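Local coordinates for protein soluble secreted antigen MPT53 (Mycobacterium tuberculosis, PDB 1LU4) that probably catalyses the oxidation of reduced, unfolded secreted proteins to form disulfide bonds, at residues Gln71-Val74 with Ser75-Leu79; Leu84-Asp88 with Gly89-Ala93. All blocks are in the same frame, centred on the assembly; numbering follows the deposited sequence. Where two conformers were deposited one is given.

Contact 1. Residues Gln71-Val74 with Ser75-Leu79; sequences QSFV and SKYNL
Phe73 presents one ring face to the edge of Tyr77, one helical turn further along, in an edge-to-face pair at the C-terminal end of helix 67-77. This helix links strands 57-62 and 82-85 in a beta-alpha-beta unit of the thioredoxin fold. CD2 of Tyr77 stands 3.9 Å above the centre of the Phe73 ring plane, and the two planes are inclined at 69°. The CG of Phe73 is anti to its backbone N (chi1 180°), whereas the CG of Tyr77 lies beside its own N, and these first torsions bring the two rings together on the same side of the helix. Lys76 CG lies over the centre of one Tyr77 face, 4.0 Å above it. From beyond the helix end, Leu79 CD1 reaches the Phe73 ring obliquely, 3.7 Å from CE1, and Leu79 CB packs against CG1 of Val74.

Phe73 also stacks on Trp32 and, with Tyr77, packs against helix 37-52; the Tyr77 hydroxyl is hydrogen-bonded to Asn40 ND2. The inner face of helix 67-77 is thereby set against the helix carrying Cys39 of the predicted redox-active pair.

The helix closes in a Schellman motif with Asn78 at positive phi. The turn brings Leu79 N back to Val74 O at 3.0 Å, with an N-H...O angle of 166° and the donor in the carbonyl plane.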
loop_
_atom_site.group_PDB
_atom_site.type_symbol
_atom_site.label_atom_id
_atom_site.label_comp_id
_atom_site.label_asym_id
_atom_site.label_seq_id
_atom_site.Cartn_x
_atom_site.Cartn_y
_atom_site.Cartn_z
ATOM N N GLN A 71 5.237 -10.930 6.768
ATOM C CA GLN A 71 4.506 -10.870 8.049
ATOM C C GLN A 71 5.358 -10.246 9.148
ATOM O O GLN A 71 4.875 -9.487 9.966
ATOM C CB GLN A 71 4.119 -12.296 8.473
ATOM C CG GLN A 71 3.037 -12.823 7.552
ATOM C CD GLN A 71 2.662 -14.256 7.863
ATOM O OE1 GLN A 71 3.379 -14.999 8.567
ATOM N NE2 GLN A 71 1.509 -14.658 7.386
ATOM N N SER A 72 6.670 -10.577 9.194
ATOM C CA SER A 72 7.502 -9.949 10.230
ATOM C C SER A 72 7.503 -8.458 10.108
ATOM O O SER A 72 7.573 -7.757 11.133
ATOM C CB SER A 72 8.932 -10.485 10.075
ATOM O OG SER A 72 9.003 -11.814 10.502
ATOM N N PHE A 73 7.530 -7.941 8.866
ATOM C CA PHE A 73 7.544 -6.501 8.646
ATOM C C PHE A 73 6.241 -5.840 9.120
ATOM O O PHE A 73 6.264 -4.854 9.837
ATOM C CB PHE A 73 7.787 -6.312 7.161
ATOM C CG PHE A 73 7.848 -4.910 6.655
ATOM C CD1 PHE A 73 6.696 -4.209 6.287
ATOM C CD2 PHE A 73 9.076 -4.238 6.489
ATOM C CE1 PHE A 73 6.803 -2.937 5.730
ATOM C CE2 PHE A 73 9.148 -2.960 5.955
ATOM C CZ PHE A 73 7.996 -2.289 5.553
ATOM N N VAL A 74 5.098 -6.453 8.757
ATOM C CA VAL A 74 3.823 -5.939 9.208
ATOM C C VAL A 74 3.756 -5.937 10.722
ATOM O O VAL A 74 3.235 -4.963 11.324
ATOM C CB VAL A 74 2.679 -6.770 8.569
ATOM C CG1 VAL A 74 1.357 -6.553 9.283
ATOM C CG2 VAL A 74 2.529 -6.464 7.078
ATOM N N SER A 75 4.254 -7.004 11.344
ATOM C CA SER A 75 4.204 -7.097 12.822
ATOM C C SER A 75 5.102 -6.063 13.461
ATOM O O SER A 75 4.719 -5.404 14.417
ATOM C CB SER A 75 4.605 -8.485 13.279
ATOM O OG SER A 75 3.625 -9.428 12.884
ATOM N N LYS A 76 6.351 -5.937 12.997
ATOM C CA LYS A 76 7.320 -5.015 13.561
ATOM C C LYS A 76 6.837 -3.573 13.548
ATOM O O LYS A 76 7.079 -2.860 14.502
ATOM C CB LYS A 76 8.631 -5.140 12.769
ATOM C CG LYS A 76 9.737 -4.156 13.166
ATOM C CD LYS A 76 10.987 -4.482 12.348
ATOM C CE LYS A 76 12.071 -3.462 12.765
ATOM N NZ LYS A 76 13.273 -3.747 11.964
ATOM N N TYR A 77 6.160 -3.186 12.448
ATOM C CA TYR A 77 5.748 -1.823 12.280
ATOM C C TYR A 77 4.276 -1.608 12.554
ATOM O O TYR A 77 3.785 -0.478 12.400
ATOM C CB TYR A 77 6.121 -1.301 10.875
ATOM C CG TYR A 77 7.614 -1.321 10.662
ATOM C CD1 TYR A 77 8.430 -0.474 11.397
ATOM C CD2 TYR A 77 8.221 -2.149 9.722
ATOM C CE1 TYR A 77 9.815 -0.431 11.232
ATOM C CE2 TYR A 77 9.609 -2.133 9.543
ATOM C CZ TYR A 77 10.380 -1.277 10.281
ATOM O OH TYR A 77 11.753 -1.250 10.152
ATOM N N ASN A 78 3.587 -2.635 13.014
ATOM C CA ASN A 78 2.167 -2.474 13.403
ATOM C C ASN A 78 1.350 -1.900 12.263
ATOM O O ASN A 78 0.610 -0.922 12.390
ATOM C CB ASN A 78 2.082 -1.567 14.639
ATOM C CG ASN A 78 0.776 -1.745 15.337
ATOM O OD1 ASN A 78 -0.076 -2.545 14.923
ATOM N ND2 ASN A 78 0.573 -0.998 16.411
ATOM N N LEU A 79 1.438 -2.540 11.089
ATOM C CA LEU A 79 0.664 -2.089 9.909
ATOM C C LEU A 79 -0.717 -2.694 9.969
ATOM O O LEU A 79 -0.978 -3.774 9.458
ATOM C CB LEU A 79 1.383 -2.461 8.606
ATOM C CG LEU A 79 2.806 -1.928 8.502
ATOM C CD1 LEU A 79 3.446 -2.331 7.166
ATOM C CD2 LEU A 79 2.831 -0.424 8.569
#

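Contact 2. Residues Leu84-Asp88 with Gly89-Ala93; sequences LNDAD and GVIWA
The carboxylate of Asp86 carries Ile91 over one face, where Ile91 CB is 3.7 Å from Asp86 CG; Gly89 lies on the opposite side, and the two oxygens each accept a backbone N-H. Ile91 N binds Asp86 OD1 at 3.0 Å (171°), and Trp92 N binds Asp86 OD2 at 2.9 Å. Both donors come in on the syn side, tilted out of the carboxylate plane toward the face that Ile91 occupies. The Trp92 indole lies with its edge toward Asp86 OD2, its plane 19° from that of the carboxylate; Trp92 was modelled in two conformers, so the very short approach of CD1 is doubtful.

Asp86 thus grips the first turn of helix 90-94 from three residues before the N-cap, Gly89. With CG anti to the backbone N (chi1 -175°), its side chain extends to that turn. Two N-H groups at a helix start would probably stabilise its negative charge. The same residue begins a type I beta turn, closed by Gly89 N to Asp86 O at 3.0 Å, and Gly89 takes up a positive phi. A water accepts hydrogen bonds from Asp88 N at 2.8 Å and, at 3.2 Å, from Val90 N, bridging turn and helix.

Further out on the Ile91 side, Leu84 CD1 and Ile91 CD1 touch at 4.1 Å, their side chains crossing at about a right angle. Both pack on Ile61 of strand 57-62 and on Phe7 and Ala9, so helix 90-94 is fastened to the end of strand 82-85, an outermost strand of the mixed sheet.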
loop_
_atom_site.group_PDB
_atom_site.type_symbol
_atom_site.label_atom_id
_atom_site.label_comp_id
_atom_site.label_asym_id
_atom_site.label_seq_id
_atom_site.Cartn_x
_atom_site.Cartn_y
_atom_site.Cartn_z
ATOM N N LEU A 84 -1.291 -7.400 1.043
ATOM C CA LEU A 84 -1.475 -8.428 0.033
ATOM C C LEU A 84 -0.139 -9.101 -0.285
ATOM O O LEU A 84 0.877 -8.431 -0.432
ATOM C CB LEU A 84 -2.036 -7.831 -1.278
ATOM C CG LEU A 84 -3.399 -7.100 -1.031
ATOM C CD1 LEU A 84 -3.930 -6.555 -2.344
ATOM C CD2 LEU A 84 -4.441 -7.999 -0.387
ATOM N N ASN A 85 -0.180 -10.423 -0.386
ATOM C CA ASN A 85 1.006 -11.168 -0.814
ATOM C C ASN A 85 0.940 -11.272 -2.335
ATOM O O ASN A 85 0.287 -12.198 -2.851
ATOM C CB ASN A 85 0.957 -12.563 -0.168
ATOM C CG ASN A 85 2.102 -13.438 -0.659
ATOM O OD1 ASN A 85 3.018 -12.991 -1.306
ATOM N ND2 ASN A 85 1.990 -14.717 -0.362
ATOM N N ASP A 86 1.519 -10.325 -3.043
ATOM C CA ASP A 86 1.447 -10.325 -4.503
ATOM C C ASP A 86 2.622 -11.126 -5.004
ATOM O O ASP A 86 3.598 -10.616 -5.561
ATOM C CB ASP A 86 1.514 -8.891 -5.020
ATOM C CG ASP A 86 1.323 -8.781 -6.526
ATOM O OD1 ASP A 86 0.628 -9.594 -7.121
ATOM O OD2 ASP A 86 1.871 -7.840 -7.120
ATOM N N ALA A 87 2.538 -12.442 -4.779
ATOM C CA ALA A 87 3.703 -13.288 -4.837
ATOM C C ALA A 87 4.333 -13.253 -6.221
ATOM O O ALA A 87 5.548 -13.374 -6.348
ATOM C CB ALA A 87 3.302 -14.732 -4.484
ATOM N N ASP A 88 3.517 -13.195 -7.288
ATOM C CA ASP A 88 4.113 -13.229 -8.619
ATOM C C ASP A 88 4.135 -11.852 -9.268
ATOM O O ASP A 88 4.450 -11.707 -10.464
ATOM C CB ASP A 88 3.359 -14.224 -9.511
ATOM C CG ASP A 88 3.491 -15.644 -8.981
ATOM O OD1 ASP A 88 4.476 -16.029 -8.334
ATOM O OD2 ASP A 88 2.534 -16.405 -9.235
ATOM N N GLY A 89 3.868 -10.790 -8.522
ATOM C CA GLY A 89 3.962 -9.469 -9.067
ATOM C C GLY A 89 2.896 -9.073 -10.029
ATOM O O GLY A 89 3.063 -8.081 -10.749
ATOM N N VAL A 90 1.783 -9.789 -10.082
ATOM C CA VAL A 90 0.732 -9.455 -11.032
ATOM C C VAL A 90 0.078 -8.108 -10.739
ATOM O O VAL A 90 -0.200 -7.344 -11.651
ATOM C CB VAL A 90 -0.281 -10.619 -11.072
ATOM C CG1 VAL A 90 -1.576 -10.270 -11.813
ATOM C CG2 VAL A 90 0.351 -11.871 -11.715
ATOM N N ILE A 91 -0.184 -7.830 -9.451
ATOM C CA ILE A 91 -0.778 -6.504 -9.163
ATOM C C ILE A 91 0.244 -5.417 -9.354
ATOM O O ILE A 91 -0.060 -4.333 -9.901
ATOM C CB ILE A 91 -1.376 -6.475 -7.718
ATOM C CG1 ILE A 91 -2.397 -7.623 -7.540
ATOM C CG2 ILE A 91 -1.948 -5.123 -7.417
ATOM C CD1 ILE A 91 -2.698 -7.790 -6.041
ATOM N N TRP A 92 1.497 -5.648 -8.972
ATOM C CA TRP A 92 2.552 -4.670 -9.188
ATOM C C TRP A 92 2.665 -4.171 -10.549
ATOM O O TRP A 92 2.759 -3.146 -11.104
ATOM C CB TRP A 92 3.909 -5.138 -8.781
ATOM C CG TRP A 92 4.099 -5.053 -7.325
ATOM C CD1 TRP A 92 3.358 -5.639 -6.349
ATOM C CD2 TRP A 92 5.140 -4.317 -6.666
ATOM N NE1 TRP A 92 3.821 -5.362 -5.170
ATOM C CE2 TRP A 92 4.923 -4.549 -5.292
ATOM C CE3 TRP A 92 6.220 -3.503 -7.015
ATOM C CZ2 TRP A 92 5.614 -4.100 -4.144
ATOM C CZ3 TRP A 92 6.977 -3.005 -5.955
ATOM C CH2 TRP A 92 6.652 -3.314 -4.638
ATOM N N ALA A 93 2.357 -5.244 -11.415
ATOM C CA ALA A 93 2.522 -5.173 -13.262
ATOM C C ALA A 93 1.328 -4.322 -13.540
ATOM O O ALA A 93 1.463 -3.453 -14.383
ATOM C CB ALA A 93 2.573 -6.493 -13.792
HETATM O O HOH W 1 1.024 -12.328 -8.259
#

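Contacts 1 and 2 follow in series along the chain: helix 67-77 ends in contact 1, strand 82-85 comes next, and contact 2 turns from that strand into helix 90-94. Their centres are 19 Å apart and their nearest atoms about 7 Å, without touching. The central mixed sheet relates them, since the helix of contact 1 packs on strand 27-32 while contact 2 leaves the outermost strand 82-85 and leans on strand 57-62, one on each face of the sheet. Phe73 touches the Cys36-Cys39 region, so contact 1 borders the probable redox site of this thioredoxin-like protein, while contact 2 only approaches it through Trp92.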